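Local coordinates for uncharacterized protein MG296 homolog (Mycoplasma pneumoniae, PDB 2I15), which is of unknown function but folds as an all-helical protein whose first helix packs against a neighbouring copy in the crystal, at the interface of chains A and B. Numbering follows the deposited sequence. Chains: chain A/B, Hypothetical protein MG296 homolog.

The interface of chains A and B. Residues chain A 92-93, 95-96, 129-130; chain B 8, 10-11, 14.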
ATOM      1  N   VAL A  92      11.824  12.061  -3.054  1.00 49.87           N
ATOM      2  CA  VAL A  92      11.588  11.441  -4.356  1.00 49.24           C
ATOM      3  C   VAL A  92      10.763  10.145  -4.325  1.00 48.43           C
ATOM      4  O   VAL A  92       9.898   9.923  -5.185  1.00 47.65           O
ATOM      5  CB  VAL A  92      12.927  11.143  -5.047  1.00 45.52           C
ATOM      6  CG1 VAL A  92      13.847  10.397  -4.085  1.00 45.40           C
ATOM      7  CG2 VAL A  92      12.694  10.311  -6.293  1.00 45.01           C
ATOM      8  N   LYS A  93      11.025   9.291  -3.340  1.00 36.64           N
ATOM      9  CA  LYS A  93      10.312   8.017  -3.234  1.00 36.01           C
ATOM     10  C   LYS A  93       8.820   8.160  -2.928  1.00 33.16           C
ATOM     11  O   LYS A  93       7.983   7.529  -3.582  1.00 30.26           O
ATOM     12  CB  LYS A  93      10.953   7.142  -2.158  1.00 82.11           C
ATOM     13  CG  LYS A  93      11.126   5.685  -2.555  1.00 87.50           C
ATOM     14  CD  LYS A  93      12.513   5.435  -3.148  1.00 92.69           C
ATOM     15  CE  LYS A  93      12.736   6.223  -4.438  1.00 95.07           C
ATOM     16  NZ  LYS A  93      14.137   6.102  -4.935  1.00 97.78           N
ATOM     17  N   CYS A  95       6.830  10.642  -3.458  1.00 29.76           N
ATOM     18  CA  CYS A  95       6.095  11.232  -4.580  1.00 29.34           C
ATOM     19  C   CYS A  95       5.811  10.174  -5.646  1.00 27.24           C
ATOM     20  O   CYS A  95       4.720  10.119  -6.212  1.00 28.00           O
ATOM     21  CB  CYS A  95       6.894  12.379  -5.204  1.00 43.40           C
ATOM     22  SG  CYS A  95       7.265  13.731  -4.073  1.00 54.01           S
ATOM     23  N   CYS A  96       6.803   9.333  -5.921  1.00 28.88           N
ATOM     24  CA  CYS A  96       6.657   8.276  -6.916  1.00 26.47           C
ATOM     25  C   CYS A  96       5.792   7.161  -6.367  1.00 24.34           C
ATOM     26  O   CYS A  96       5.147   6.424  -7.124  1.00 25.22           O
ATOM     27  CB  CYS A  96       8.019   7.691  -7.274  1.00 24.14           C
ATOM     28  SG  CYS A  96       9.021   8.728  -8.318  1.00 30.40           S
ATOM     29  N   PHE A 129      12.258   2.467 -10.815  1.00 42.68           N
ATOM     30  CA  PHE A 129      11.950   3.677 -10.058  1.00 41.60           C
ATOM     31  C   PHE A 129      11.920   3.162  -8.618  1.00 40.87           C
ATOM     32  O   PHE A 129      11.573   2.008  -8.383  1.00 42.71           O
ATOM     33  CB  PHE A 129      10.594   4.234 -10.505  1.00 35.71           C
ATOM     34  CG  PHE A 129      10.427   4.255 -11.998  1.00 34.04           C
ATOM     35  CD1 PHE A 129       9.857   3.175 -12.656  1.00 34.07           C
ATOM     36  CD2 PHE A 129      10.934   5.310 -12.760  1.00 34.75           C
ATOM     37  CE1 PHE A 129       9.794   3.137 -14.053  1.00 32.62           C
ATOM     38  CE2 PHE A 129      10.877   5.277 -14.160  1.00 33.75           C
ATOM     39  CZ  PHE A 129      10.306   4.183 -14.797  1.00 33.46           C
ATOM     40  N   GLY A 130      12.310   3.976  -7.652  1.00 49.83           N
ATOM     41  CA  GLY A 130      12.325   3.481  -6.284  1.00 49.13           C
ATOM     42  C   GLY A 130      10.938   3.356  -5.688  1.00 48.02           C
ATOM     43  O   GLY A 130      10.546   4.165  -4.855  1.00 48.28           O
TER
ATOM     44  N   LYS B   8      10.075  16.653 -10.531  1.00 50.14           N
ATOM     45  CA  LYS B   8      11.136  15.691 -10.255  1.00 51.21           C
ATOM     46  C   LYS B   8      11.364  14.766 -11.448  1.00 51.78           C
ATOM     47  O   LYS B   8      10.413  14.313 -12.092  1.00 51.45           O
ATOM     48  CB  LYS B   8      10.766  14.860  -9.022  1.00 57.58           C
ATOM     49  CG  LYS B   8      10.218  15.683  -7.875  1.00 59.49           C
ATOM     50  CD  LYS B   8       9.411  14.834  -6.918  1.00 61.36           C
ATOM     51  CE  LYS B   8      10.270  14.277  -5.809  1.00 60.87           C
ATOM     52  NZ  LYS B   8      10.593  15.350  -4.842  1.00 61.97           N
ATOM     53  N   GLN B  10      12.564  11.661 -11.494  1.00 57.55           N
ATOM     54  CA  GLN B  10      12.112  10.294 -11.258  1.00 56.23           C
ATOM     55  C   GLN B  10      10.609  10.211 -11.499  1.00 53.79           C
ATOM     56  O   GLN B  10      10.117   9.225 -12.050  1.00 53.53           O
ATOM     57  CB  GLN B  10      12.433   9.837  -9.830  1.00 74.96           C
ATOM     58  CG  GLN B  10      12.142   8.355  -9.601  1.00 79.07           C
ATOM     59  CD  GLN B  10      12.474   7.873  -8.194  1.00 82.49           C
ATOM     60  OE1 GLN B  10      13.596   8.052  -7.713  1.00 84.51           O
ATOM     61  NE2 GLN B  10      11.498   7.245  -7.534  1.00 82.06           N
ATOM     62  N   LEU B  11       9.884  11.254 -11.100  1.00 32.61           N
ATOM     63  CA  LEU B  11       8.439  11.270 -11.280  1.00 29.99           C
ATOM     64  C   LEU B  11       8.183  11.245 -12.765  1.00 30.18           C
ATOM     65  O   LEU B  11       7.552  10.322 -13.291  1.00 29.94           O
ATOM     66  CB  LEU B  11       7.830  12.535 -10.671  1.00 31.89           C
ATOM     67  CG  LEU B  11       6.583  12.388  -9.788  1.00 31.08           C
ATOM     68  CD1 LEU B  11       5.572  13.456 -10.159  1.00 29.97           C
ATOM     69  CD2 LEU B  11       5.962  11.010  -9.936  1.00 29.30           C
ATOM     70  N   LEU B  14       8.749   8.072 -14.674  1.00 38.89           N
ATOM     71  CA  LEU B  14       7.804   7.022 -14.315  1.00 37.93           C
ATOM     72  C   LEU B  14       6.504   7.278 -15.074  1.00 39.29           C
ATOM     73  O   LEU B  14       5.888   6.350 -15.616  1.00 38.01           O
ATOM     74  CB  LEU B  14       7.557   7.045 -12.803  1.00 30.50           C
ATOM     75  CG  LEU B  14       6.973   5.843 -12.060  1.00 27.31           C
ATOM     76  CD1 LEU B  14       6.314   6.364 -10.806  1.00 26.94           C
ATOM     77  CD2 LEU B  14       5.967   5.095 -12.890  1.00 28.02           C
TER
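B:Gln10 reaches across to A:Cys96 and A:Val92 at the start of a chain A helix. The B:Gln10 side chain is poorly ordered. As modelled, its CG lies anti to the backbone N (chi1 -172°), and the chain stays extended to the amide. This carries the end of the side chain past the A:Cys96 thiol to A:Lys93. The methylene CG of B:Gln10 lies 3.4 Å from A:Cys96 SG, and the amide nitrogen NE2 also comes close to this sulfur. The A:Val92 side chain meets B:Gln10 at about a right angle through its CG2 methyl. That methyl sits too near the amide for its spacing to be trusted. At the tip, A:Lys93 NZ gives a weak hydrogen bond of 3.4 Å to the amide oxygen OE1 of B:Gln10. A:Lys93 is poorly ordered too, and this link is tentative. A:Cys96 SG also makes a weak hydrogen bond back to A:Val92 O within its own helix.

The end of the B:Lys8 side chain lies against A:Val92 and the A:Cys95 thiol. Its chain bends at the last two torsions (chi3 91°, chi4 74°). The methylene CE rests 3.4 Å from A:Val92 CA and 3.5 Å from A:Cys95 SG, with the terminal amine close by.

B:Leu14 meets the flat side of the A:Phe129 ring. Its CA stands over one face, 3.9 Å from the ring centroid and displaced toward the rim at CE2. Its CG lies over the same face, 3.8 Å from A:Phe129 CG, the ring carbon bonded to CB. B:Leu11 adds a looser contact, with its CA 3.9 Å from A:Cys96 SG.

The patch joins the start of B helix 9-23, with B:Lys8 just ahead of it, to the first turns of A helix 92-113 and the loop after A helix 120-128. It is one part of an A-B interface without exact two-fold symmetry; the structure alone does not show whether this pairing is biological.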